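Local coordinates for protein hydrazine synthase beta subunit (Candidatus Kuenenia stuttgartiensis, PDB 5C2V) that forms, with the alpha and gamma subunits, the complex that condenses nitric oxide with ammonium to hydrazine, and may modulate passage of the hydroxylamine intermediate between their active sites, at residues I159-F172 with N183-Y197. Sequence-based numbering, arbitrary orientation.
Sequences ILDTVGSINRSVDF and NRVIHESSNLRDVVY. With BET (trimethyl glycine), chain R.
L192 lays its two methyls on the face of the sheet made by strands 155-160 and 168-174: CD1 packs against R168 CB at 3.7 Å, while CD2 reaches I159 CB. A branched, wholly apolar side chain suits a place with apolar neighbours on two sides. Beside it I159 and V195 lie alongside each other, pointing opposite ways, I159 CG2 lying 3.6 Å from V195 CB. With CG1 set between its backbone N and carbonyl carbon (chi1 44°), I159 carries CD1 onto the backbone of D194.

R168, with an apolar stem and a charged end, runs extended past S189 and S190; N191 N lies over one guanidinium face and T162 O over the centre of the opposite one. D161 joins two arginines: OD1 is paired with R168 NH1, modelled too close for its exact geometry to be trusted, and OD2 meets the edge of R193 at NH2, 2.9 Å away, although the position of that nitrogen is less certain. The carboxylate and R193 planes stand 58° apart. R193 also pairs with E69 of the gamma subunit, bringing the network to the subunit interface.

Strands 168-174 and 179-186 form an antiparallel hairpin, with V170 and R184 a hydrogen-bonded pair. S189 N then donates to I166 O (2.9 Å), tying the link that carries H187 and E188 of the trimethyl glycine pocket to the 162-167 loop. This passage from the outermost strand of one four-stranded blade to the innermost of the next is characteristic of a beta-propeller.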
loop_
_atom_site.group_PDB
_atom_site.type_symbol
_atom_site.label_atom_id
_atom_site.label_comp_id
_atom_site.label_asym_id
_atom_site.label_seq_id
_atom_site.Cartn_x
_atom_site.Cartn_y
_atom_site.Cartn_z
ATOM N N ILE B 159 -25.812 -43.522 5.143
ATOM C CA ILE B 159 -24.418 -43.305 4.793
ATOM C C ILE B 159 -23.766 -44.632 4.445
ATOM O O ILE B 159 -23.775 -45.575 5.239
ATOM C CB ILE B 159 -23.624 -42.629 5.928
ATOM C CG1 ILE B 159 -23.965 -43.263 7.277
ATOM C CG2 ILE B 159 -23.904 -41.137 5.953
ATOM C CD1 ILE B 159 -23.086 -42.791 8.407
ATOM N N LEU B 160 -23.197 -44.702 3.248
ATOM C CA LEU B 160 -22.484 -45.896 2.841
ATOM C C LEU B 160 -21.001 -45.656 3.025
ATOM O O LEU B 160 -20.394 -44.868 2.301
ATOM C CB LEU B 160 -22.789 -46.257 1.388
ATOM C CG LEU B 160 -24.253 -46.232 0.953
ATOM C CD1 LEU B 160 -24.368 -46.611 -0.514
ATOM C CD2 LEU B 160 -25.089 -47.160 1.819
ATOM N N ASP B 161 -20.418 -46.349 3.994
ATOM C CA ASP B 161 -18.989 -46.253 4.208
ATOM C C ASP B 161 -18.413 -47.491 3.551
ATOM O O ASP B 161 -18.563 -48.606 4.049
ATOM C CB ASP B 161 -18.658 -46.181 5.701
ATOM C CG ASP B 161 -17.200 -45.872 5.964
ATOM O OD1 ASP B 161 -16.548 -45.274 5.084
ATOM O OD2 ASP B 161 -16.709 -46.215 7.059
ATOM N N THR B 162 -17.747 -47.280 2.424
ATOM C CA THR B 162 -17.397 -48.373 1.537
ATOM C C THR B 162 -15.895 -48.555 1.488
ATOM O O THR B 162 -15.168 -47.674 1.032
ATOM C CB THR B 162 -17.940 -48.135 0.117
ATOM O OG1 THR B 162 -19.372 -48.153 0.145
ATOM C CG2 THR B 162 -17.450 -49.218 -0.831
ATOM N N VAL B 163 -15.436 -49.704 1.971
ATOM C CA VAL B 163 -14.013 -49.992 2.020
ATOM C C VAL B 163 -13.415 -49.977 0.617
ATOM O O VAL B 163 -14.062 -50.375 -0.353
ATOM C CB VAL B 163 -13.739 -51.348 2.698
ATOM C CG1 VAL B 163 -14.226 -51.318 4.137
ATOM C CG2 VAL B 163 -14.414 -52.478 1.935
ATOM N N GLY B 164 -12.186 -49.483 0.515
ATOM C CA GLY B 164 -11.494 -49.405 -0.758
ATOM C C GLY B 164 -12.085 -48.380 -1.706
ATOM O O GLY B 164 -11.895 -48.468 -2.918
ATOM N N SER B 165 -12.800 -47.404 -1.157
ATOM C CA SER B 165 -13.430 -46.379 -1.982
ATOM C C SER B 165 -13.047 -44.964 -1.561
ATOM O O SER B 165 -13.131 -44.605 -0.385
ATOM C CB SER B 165 -14.952 -46.526 -1.946
ATOM O OG SER B 165 -15.572 -45.521 -2.727
ATOM N N ILE B 166 -12.614 -44.171 -2.536
ATOM C CA ILE B 166 -12.358 -42.753 -2.324
ATOM C C ILE B 166 -13.664 -41.971 -2.341
ATOM O O ILE B 166 -13.868 -41.062 -1.537
ATOM C CB ILE B 166 -11.414 -42.187 -3.391
ATOM C CG1 ILE B 166 -10.035 -42.823 -3.251
ATOM C CG2 ILE B 166 -11.304 -40.676 -3.270
ATOM C CD1 ILE B 166 -9.087 -42.403 -4.322
ATOM N N ASN B 167 -14.559 -42.349 -3.245
ATOM C CA ASN B 167 -15.842 -41.677 -3.323
ATOM C C ASN B 167 -16.884 -42.517 -2.607
ATOM O O ASN B 167 -17.285 -43.580 -3.080
ATOM C CB ASN B 167 -16.245 -41.438 -4.780
ATOM C CG ASN B 167 -15.074 -41.017 -5.647
ATOM O OD1 ASN B 167 -14.771 -39.829 -5.771
ATOM N ND2 ASN B 167 -14.413 -41.992 -6.257
ATOM N N ARG B 168 -17.319 -42.016 -1.458
ATOM C CA ARG B 168 -18.269 -42.723 -0.618
ATOM C C ARG B 168 -19.558 -41.921 -0.592
ATOM O O ARG B 168 -19.531 -40.691 -0.535
ATOM C CB ARG B 168 -17.699 -42.928 0.787
ATOM C CG ARG B 168 -16.433 -43.780 0.802
ATOM C CD ARG B 168 -15.920 -44.017 2.215
ATOM N NE ARG B 168 -14.537 -44.488 2.223
ATOM C CZ ARG B 168 -14.100 -45.526 2.929
ATOM N NH1 ARG B 168 -14.938 -46.215 3.692
ATOM N NH2 ARG B 168 -12.822 -45.878 2.873
ATOM N N SER B 169 -20.687 -42.616 -0.642
ATOM C CA SER B 169 -21.945 -41.952 -0.945
ATOM C C SER B 169 -23.013 -42.084 0.133
ATOM O O SER B 169 -22.805 -42.700 1.179
ATOM C CB SER B 169 -22.496 -42.490 -2.265
ATOM O OG SER B 169 -22.652 -43.898 -2.212
ATOM N N VAL B 170 -24.159 -41.477 -0.153
ATOM C CA VAL B 170 -25.330 -41.531 0.706
ATOM C C VAL B 170 -26.542 -41.914 -0.136
ATOM O O VAL B 170 -26.785 -41.327 -1.195
ATOM C CB VAL B 170 -25.590 -40.183 1.409
ATOM C CG1 VAL B 170 -26.876 -40.240 2.217
ATOM C CG2 VAL B 170 -24.413 -39.808 2.297
ATOM N N ASP B 171 -27.287 -42.909 0.334
ATOM C CA ASP B 171 -28.477 -43.374 -0.365
ATOM C C ASP B 171 -29.746 -42.748 0.197
ATOM O O ASP B 171 -29.900 -42.605 1.412
ATOM C CB ASP B 171 -28.584 -44.898 -0.292
ATOM C CG ASP B 171 -27.821 -45.589 -1.402
ATOM O OD1 ASP B 171 -27.543 -44.936 -2.429
ATOM O OD2 ASP B 171 -27.508 -46.788 -1.253
ATOM N N PHE B 172 -30.650 -42.379 -0.706
ATOM C CA PHE B 172 -31.961 -41.869 -0.332
ATOM C C PHE B 172 -33.027 -42.922 -0.619
ATOM O O PHE B 172 -33.151 -43.407 -1.744
ATOM C CB PHE B 172 -32.271 -40.570 -1.080
ATOM C CG PHE B 172 -31.391 -39.417 -0.684
ATOM C CD1 PHE B 172 -30.160 -39.224 -1.290
ATOM C CD2 PHE B 172 -31.798 -38.521 0.292
ATOM C CE1 PHE B 172 -29.350 -38.164 -0.926
ATOM C CE2 PHE B 172 -30.993 -37.458 0.659
ATOM C CZ PHE B 172 -29.768 -37.279 0.049
ATOM N N ASN B 183 -28.766 -41.602 -5.305
ATOM C CA ASN B 183 -27.498 -41.799 -4.610
ATOM C C ASN B 183 -26.565 -40.608 -4.812
ATOM O O ASN B 183 -26.215 -40.275 -5.944
ATOM C CB ASN B 183 -26.818 -43.082 -5.087
ATOM C CG ASN B 183 -25.415 -43.240 -4.532
ATOM O OD1 ASN B 183 -25.230 -43.677 -3.396
ATOM N ND2 ASN B 183 -24.418 -42.885 -5.333
ATOM N N ARG B 184 -26.163 -39.969 -3.717
ATOM C CA ARG B 184 -25.310 -38.786 -3.816
ATOM C C ARG B 184 -23.915 -39.031 -3.252
ATOM O O ARG B 184 -23.754 -39.381 -2.086
ATOM C CB ARG B 184 -25.961 -37.599 -3.107
ATOM C CG ARG B 184 -27.199 -37.077 -3.812
ATOM C CD ARG B 184 -27.752 -35.843 -3.126
ATOM N NE ARG B 184 -28.969 -35.364 -3.775
ATOM C CZ ARG B 184 -29.697 -34.345 -3.334
ATOM N NH1 ARG B 184 -29.333 -33.691 -2.239
ATOM N NH2 ARG B 184 -30.792 -33.978 -3.988
ATOM N N VAL B 185 -22.909 -38.824 -4.093
ATOM C CA VAL B 185 -21.529 -39.118 -3.736
ATOM C C VAL B 185 -20.829 -37.942 -3.057
ATOM O O VAL B 185 -20.856 -36.818 -3.558
ATOM C CB VAL B 185 -20.718 -39.526 -4.985
ATOM C CG1 VAL B 185 -19.231 -39.540 -4.685
ATOM C CG2 VAL B 185 -21.184 -40.880 -5.500
ATOM N N ILE B 186 -20.202 -38.211 -1.915
ATOM C CA ILE B 186 -19.312 -37.236 -1.300
ATOM C C ILE B 186 -17.908 -37.523 -1.805
ATOM O O ILE B 186 -17.320 -38.553 -1.476
ATOM C CB ILE B 186 -19.336 -37.304 0.239
ATOM C CG1 ILE B 186 -20.747 -37.062 0.774
ATOM C CG2 ILE B 186 -18.362 -36.295 0.831
ATOM C CD1 ILE B 186 -20.844 -37.124 2.285
ATOM N N HIS B 187 -17.370 -36.609 -2.604
ATOM C CA HIS B 187 -16.096 -36.852 -3.266
ATOM C C HIS B 187 -14.927 -36.714 -2.300
ATOM O O HIS B 187 -14.919 -35.826 -1.445
ATOM C CB HIS B 187 -15.922 -35.906 -4.455
ATOM C CG HIS B 187 -16.673 -36.333 -5.677
ATOM N ND1 HIS B 187 -18.049 -36.388 -5.724
ATOM C CD2 HIS B 187 -16.239 -36.738 -6.896
ATOM C CE1 HIS B 187 -18.431 -36.802 -6.920
ATOM N NE2 HIS B 187 -17.351 -37.021 -7.649
ATOM N N GLU B 188 -13.951 -37.608 -2.449
ATOM C CA GLU B 188 -12.758 -37.637 -1.606
ATOM C C GLU B 188 -13.102 -37.753 -0.124
ATOM O O GLU B 188 -12.651 -36.950 0.692
ATOM C CB GLU B 188 -11.901 -36.394 -1.856
ATOM C CG GLU B 188 -11.360 -36.306 -3.274
ATOM C CD GLU B 188 -10.345 -35.194 -3.445
ATOM O OE1 GLU B 188 -10.128 -34.432 -2.479
ATOM O OE2 GLU B 188 -9.762 -35.083 -4.545
ATOM N N SER B 189 -13.907 -38.753 0.219
ATOM C CA SER B 189 -14.296 -38.974 1.607
ATOM C C SER B 189 -13.947 -40.381 2.081
ATOM O O SER B 189 -13.832 -41.309 1.281
ATOM C CB SER B 189 -15.795 -38.730 1.788
ATOM O OG SER B 189 -16.556 -39.700 1.087
ATOM N N SER B 190 -13.779 -40.527 3.389
ATOM C CA SER B 190 -13.571 -41.833 4.002
ATOM C C SER B 190 -14.094 -41.808 5.433
ATOM O O SER B 190 -14.260 -40.734 6.012
ATOM C CB SER B 190 -12.090 -42.221 3.976
ATOM O OG SER B 190 -11.329 -41.409 4.854
ATOM N N ASN B 191 -14.351 -42.987 5.993
ATOM C CA ASN B 191 -14.779 -43.102 7.385
ATOM C C ASN B 191 -16.036 -42.308 7.737
ATOM O O ASN B 191 -15.997 -41.472 8.640
ATOM C CB ASN B 191 -13.649 -42.673 8.327
ATOM C CG ASN B 191 -12.366 -43.442 8.091
ATOM O OD1 ASN B 191 -12.391 -44.623 7.750
ATOM N ND2 ASN B 191 -11.233 -42.773 8.277
ATOM N N LEU B 192 -17.147 -42.542 7.041
ATOM C CA LEU B 192 -18.348 -41.792 7.388
ATOM C C LEU B 192 -18.928 -42.430 8.642
ATOM O O LEU B 192 -19.377 -43.577 8.612
ATOM C CB LEU B 192 -19.380 -41.850 6.254
ATOM C CG LEU B 192 -19.247 -41.129 4.908
ATOM C CD1 LEU B 192 -17.939 -41.443 4.195
ATOM C CD2 LEU B 192 -20.425 -41.510 4.023
ATOM N N ARG B 193 -18.920 -41.688 9.746
ATOM C CA ARG B 193 -19.388 -42.240 11.013
ATOM C C ARG B 193 -20.828 -41.937 11.447
ATOM O O ARG B 193 -21.341 -42.590 12.357
ATOM C CB ARG B 193 -18.438 -41.780 12.119
ATOM C CG ARG B 193 -17.020 -42.308 11.971
ATOM C CD ARG B 193 -16.986 -43.814 12.173
ATOM N NE ARG B 193 -16.649 -44.509 10.938
ATOM C CZ ARG B 193 -15.463 -45.044 10.684
ATOM N NH1 ARG B 193 -14.491 -44.977 11.586
ATOM N NH2 ARG B 193 -15.251 -45.640 9.522
ATOM N N ASP B 194 -21.481 -40.965 10.816
ATOM C CA ASP B 194 -22.838 -40.600 11.232
ATOM C C ASP B 194 -23.594 -39.801 10.170
ATOM O O ASP B 194 -22.987 -39.221 9.270
ATOM C CB ASP B 194 -22.794 -39.812 12.544
ATOM C CG ASP B 194 -24.031 -40.030 13.398
ATOM O OD1 ASP B 194 -25.052 -40.509 12.861
ATOM O OD2 ASP B 194 -23.979 -39.728 14.610
ATOM N N VAL B 195 -24.918 -39.770 10.284
ATOM C CA VAL B 195 -25.734 -38.850 9.494
ATOM C C VAL B 195 -26.917 -38.327 10.317
ATOM O O VAL B 195 -27.613 -39.103 10.970
ATOM C CB VAL B 195 -26.251 -39.519 8.200
ATOM C CG1 VAL B 195 -26.807 -40.909 8.490
ATOM C CG2 VAL B 195 -27.284 -38.638 7.508
ATOM N N VAL B 196 -27.141 -37.014 10.293
ATOM C CA VAL B 196 -28.297 -36.448 10.993
ATOM C C VAL B 196 -29.133 -35.541 10.095
ATOM O O VAL B 196 -28.642 -35.010 9.103
ATOM C CB VAL B 196 -27.878 -35.646 12.244
ATOM C CG1 VAL B 196 -27.246 -36.560 13.282
ATOM C CG2 VAL B 196 -26.939 -34.513 11.868
ATOM N N TYR B 197 -30.401 -35.374 10.460
ATOM C CA TYR B 197 -31.324 -34.511 9.727
ATOM C C TYR B 197 -31.588 -33.217 10.487
ATOM O O TYR B 197 -31.605 -33.203 11.718
ATOM C CB TYR B 197 -32.653 -35.229 9.472
ATOM C CG TYR B 197 -32.879 -35.674 8.043
ATOM C CD1 TYR B 197 -33.259 -34.766 7.063
ATOM C CD2 TYR B 197 -32.743 -37.007 7.680
ATOM C CE1 TYR B 197 -33.478 -35.173 5.759
ATOM C CE2 TYR B 197 -32.960 -37.421 6.382
ATOM C CZ TYR B 197 -33.326 -36.501 5.424
ATOM O OH TYR B 197 -33.542 -36.912 4.129
HETATM N N BET R . -13.018 -33.671 -8.180
HETATM C CA BET R . -12.889 -34.248 -6.775
HETATM C C BET R . -13.375 -33.150 -5.683
HETATM O O BET R . -12.443 -32.706 -4.966
HETATM O OXT BET R . -14.603 -32.899 -5.698
HETATM C C1 BET R . -12.044 -34.357 -9.114
HETATM C C2 BET R . -12.706 -32.174 -8.197
HETATM C C3 BET R . -14.405 -33.942 -8.737
HETATM O O HOH W 1 -14.267 -46.671 7.468
#